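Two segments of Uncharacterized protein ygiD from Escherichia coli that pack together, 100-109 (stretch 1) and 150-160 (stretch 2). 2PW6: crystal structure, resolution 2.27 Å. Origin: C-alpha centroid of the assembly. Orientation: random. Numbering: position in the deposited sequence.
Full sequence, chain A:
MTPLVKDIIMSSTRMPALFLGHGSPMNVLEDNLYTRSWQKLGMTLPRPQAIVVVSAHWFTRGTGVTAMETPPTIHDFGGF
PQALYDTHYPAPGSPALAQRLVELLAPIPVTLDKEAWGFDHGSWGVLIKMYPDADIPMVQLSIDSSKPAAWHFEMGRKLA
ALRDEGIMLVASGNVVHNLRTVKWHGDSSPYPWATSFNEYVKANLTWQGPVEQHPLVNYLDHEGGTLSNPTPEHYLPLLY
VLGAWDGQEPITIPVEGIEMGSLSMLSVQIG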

# COMPACT_ATOMS: atom_id res chain seq x y z
N ARG A 100 27.29 8.86 1.39
CA ARG A 100 28.04 8.00 2.30
C ARG A 100 27.60 6.51 2.21
O ARG A 100 28.42 5.61 2.32
N LEU A 101 26.31 6.28 1.97
CA LEU A 101 25.76 4.93 1.74
C LEU A 101 26.29 4.37 0.43
O LEU A 101 26.76 3.23 0.38
N VAL A 102 26.25 5.20 -0.63
CA VAL A 102 26.72 4.76 -1.95
C VAL A 102 28.19 4.39 -1.90
O VAL A 102 28.55 3.34 -2.43
N GLU A 103 29.01 5.21 -1.23
CA GLU A 103 30.46 4.99 -1.11
C GLU A 103 30.81 3.76 -0.28
O GLU A 103 31.66 2.94 -0.68
N LEU A 104 30.19 3.65 0.89
CA LEU A 104 30.32 2.47 1.75
C LEU A 104 30.01 1.14 1.01
O LEU A 104 30.76 0.17 1.12
N LEU A 105 28.94 1.13 0.22
CA LEU A 105 28.50 -0.06 -0.54
C LEU A 105 29.32 -0.41 -1.79
O LEU A 105 29.31 -1.57 -2.23
N ALA A 106 29.98 0.59 -2.39
CA ALA A 106 30.78 0.38 -3.61
C ALA A 106 31.76 -0.74 -3.33
O ALA A 106 32.29 -0.79 -2.22
N PRO A 107 31.99 -1.65 -4.31
CA PRO A 107 31.47 -1.67 -5.69
C PRO A 107 30.05 -2.22 -5.96
O PRO A 107 29.70 -2.34 -7.14
N ILE A 108 29.23 -2.47 -4.92
CA ILE A 108 27.79 -2.77 -5.14
C ILE A 108 27.22 -1.62 -5.96
O ILE A 108 27.22 -0.49 -5.50
N PRO A 109 26.72 -1.89 -7.18
CA PRO A 109 26.08 -0.80 -7.95
C PRO A 109 24.79 -0.26 -7.33
O PRO A 109 23.81 -1.00 -7.18
N ALA A 150 22.26 -14.68 2.43
CA ALA A 150 23.61 -14.49 2.94
C ALA A 150 24.15 -13.09 2.55
O ALA A 150 24.80 -12.41 3.34
N TRP A 151 23.83 -12.69 1.33
CA TRP A 151 24.18 -11.41 0.76
C TRP A 151 23.51 -10.25 1.54
O TRP A 151 24.17 -9.28 1.94
N HIS A 152 22.20 -10.37 1.77
CA HIS A 152 21.49 -9.42 2.62
C HIS A 152 22.03 -9.36 4.03
O HIS A 152 22.08 -8.28 4.61
N PHE A 153 22.46 -10.50 4.57
CA PHE A 153 23.19 -10.51 5.86
C PHE A 153 24.52 -9.74 5.74
O PHE A 153 24.84 -8.92 6.61
N GLU A 154 25.29 -10.01 4.69
CA GLU A 154 26.53 -9.24 4.42
C GLU A 154 26.29 -7.73 4.32
O GLU A 154 27.13 -6.96 4.77
N MSE A 155 25.14 -7.33 3.76
CA MSE A 155 24.70 -5.92 3.75
C MSE A 155 24.68 -5.25 5.12
O MSE A 155 25.17 -4.13 5.27
N GLY A 156 24.08 -5.91 6.10
CA GLY A 156 24.09 -5.40 7.47
C GLY A 156 25.47 -5.41 8.09
O GLY A 156 25.75 -4.63 8.99
N ARG A 157 26.34 -6.30 7.62
CA ARG A 157 27.73 -6.29 8.03
C ARG A 157 28.42 -5.00 7.55
O ARG A 157 29.21 -4.39 8.28
N LYS A 158 28.14 -4.58 6.32
CA LYS A 158 28.65 -3.30 5.80
C LYS A 158 27.99 -2.09 6.46
O LYS A 158 28.65 -1.10 6.74
N LEU A 159 26.68 -2.17 6.72
CA LEU A 159 25.97 -1.04 7.35
C LEU A 159 26.38 -0.78 8.78
O LEU A 159 26.07 0.29 9.32
N ALA A 160 27.02 -1.77 9.40
CA ALA A 160 27.44 -1.70 10.79
C ALA A 160 28.32 -0.47 11.10
O ALA A 160 28.08 0.24 12.08

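The two segments meet mainly through apolar atoms, with one leucine methyl resting on a backbone carbonyl; no hydrogen bond crosses between them, and together they bury 381 Å². The helix axes cross at 117° and approach no nearer than 10.7 Å, and side chains fill most of the space between them.

Leu104 points toward the other stretch. Its t, p rotamer lays CD2 3.3 Å from the carbonyl O of Lys158 and 4.2 Å from CA of Leu159, so one methyl settles directly on the opposing backbone. That oxygen makes no hydrogen bond to the first stretch; the contact is one of shape. A turn earlier, Leu101, with chi1 t and chi2 near 20°, between wells, leaves its backbone sideways, yet its end swings inward, and CD1 meets CD2 of Leu159 at 3.5 Å. Leu159 (m, t) likewise starts sideways and bends in, so two branched, buried tips close this part of the seam.

Leu105, also m, t, reaches between two partners. Its CD2 lies 3.6 Å from CE of Met155 and 4.1 Å from CD of Lys158. Met155 is selenomethionine, and its unbranched chain, m at all three chi angles, can fold its terminal methyl against the leucine. Lys158 (m, t, t, p) points toward stretch 1 and has the largest area covered, 75 Å². Its aliphatic carbons suit an apolar wall, while its NZ finds no polar partner in stretch 1.

Beyond the helix, the chain turns through Ala106 and the cis peptide preceding Pro107, whose side chains make no contact here. Ile108 N is held by a 2.8 Å hydrogen bond to Leu105 O, and its side chain points toward stretch 2. With both chi angles m, it extends CD1 to 3.8 Å from CZ2 of Trp151, approaching the ring obliquely. The benzene part of the indole, carried on a t chi1, gives the isoleucine tip an apolar partner at CZ2.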

# COMPACT_ATOMS: atom_id res chain seq x y z
CB ARG A 100 27.99 8.57 3.72
CG ARG A 100 28.60 7.67 4.81
CD ARG A 100 30.12 7.47 4.73
NE ARG A 100 30.57 6.52 5.77
CZ ARG A 100 31.29 5.42 5.56
NH1 ARG A 100 31.71 5.09 4.34
NH2 ARG A 100 31.62 4.65 6.60
CB LEU A 101 24.23 4.97 1.73
CG LEU A 101 23.38 3.78 2.17
CD1 LEU A 101 24.14 2.77 3.02
CD2 LEU A 101 22.24 4.32 2.96
CB VAL A 102 26.37 5.76 -3.07
CG1 VAL A 102 26.88 5.31 -4.44
CG2 VAL A 102 24.85 5.94 -3.15
CB GLU A 103 31.13 6.24 -0.47
CG GLU A 103 31.05 7.52 -1.36
CD GLU A 103 31.39 8.84 -0.62
OE1 GLU A 103 31.45 9.90 -1.33
OE2 GLU A 103 31.61 8.83 0.63
CB LEU A 104 29.45 2.63 3.00
CG LEU A 104 29.31 1.41 3.90
CD1 LEU A 104 30.60 1.21 4.70
CD2 LEU A 104 28.11 1.58 4.84
CB LEU A 105 27.04 0.11 -0.96
CG LEU A 105 26.01 0.11 0.16
CD1 LEU A 105 24.60 0.44 -0.40
CD2 LEU A 105 26.07 -1.23 0.95
CB ALA A 106 31.52 1.66 -4.01
CB PRO A 107 32.50 -2.51 -6.45
CG PRO A 107 32.97 -3.50 -5.43
CD PRO A 107 32.91 -2.77 -4.06
CB ILE A 108 26.90 -2.87 -3.80
CG1 ILE A 108 27.43 -3.82 -2.71
CG2 ILE A 108 25.42 -3.10 -4.13
CD1 ILE A 108 27.66 -5.21 -3.07
CB PRO A 109 25.80 -1.44 -9.31
CG PRO A 109 26.63 -2.72 -9.34
CD PRO A 109 26.81 -3.16 -7.93
CB ALA A 150 24.53 -15.60 2.37
CB TRP A 151 23.80 -11.43 -0.73
CG TRP A 151 24.32 -10.27 -1.52
CD1 TRP A 151 25.47 -10.22 -2.28
CD2 TRP A 151 23.71 -8.97 -1.63
NE1 TRP A 151 25.60 -8.98 -2.86
CE2 TRP A 151 24.54 -8.19 -2.48
CE3 TRP A 151 22.54 -8.39 -1.10
CZ2 TRP A 151 24.23 -6.86 -2.82
CZ3 TRP A 151 22.24 -7.07 -1.43
CH2 TRP A 151 23.09 -6.32 -2.29
CB HIS A 152 20.01 -9.72 2.61
CG HIS A 152 19.44 -9.73 1.23
ND1 HIS A 152 19.22 -8.58 0.51
CD2 HIS A 152 19.10 -10.76 0.40
CE1 HIS A 152 18.73 -8.88 -0.67
NE2 HIS A 152 18.65 -10.20 -0.77
CB PHE A 153 23.43 -11.95 6.38
CG PHE A 153 24.06 -12.02 7.77
CD1 PHE A 153 23.27 -12.12 8.90
CD2 PHE A 153 25.44 -11.98 7.93
CE1 PHE A 153 23.85 -12.18 10.18
CE2 PHE A 153 26.03 -12.01 9.20
CZ PHE A 153 25.22 -12.13 10.32
CB GLU A 154 27.29 -9.74 3.19
CG GLU A 154 27.92 -11.13 3.30
CD GLU A 154 28.94 -11.31 4.44
OE1 GLU A 154 29.27 -10.34 5.18
OE2 GLU A 154 29.40 -12.47 4.60
CB MSE A 155 23.32 -5.77 3.12
CG MSE A 155 23.28 -5.98 1.64
SE MSE A 155 24.33 -4.59 0.66
CE MSE A 155 23.05 -3.10 0.83
CB ARG A 157 28.45 -7.53 7.45
CG ARG A 157 28.27 -8.81 8.22
CD ARG A 157 29.21 -8.80 9.40
NE ARG A 157 28.74 -9.62 10.52
CZ ARG A 157 29.02 -10.91 10.69
NH1 ARG A 157 29.73 -11.57 9.78
NH2 ARG A 157 28.57 -11.55 11.76
CB LYS A 158 28.47 -3.21 4.29
CG LYS A 158 29.18 -4.27 3.51
CD LYS A 158 28.64 -4.27 2.10
CE LYS A 158 29.64 -4.90 1.16
NZ LYS A 158 29.64 -6.37 1.28
CB LEU A 159 24.46 -1.26 7.30
CG LEU A 159 23.87 -1.17 5.90
CD1 LEU A 159 22.51 -1.86 5.86
CD2 LEU A 159 23.81 0.31 5.42
CB ALA A 160 28.15 -3.02 11.22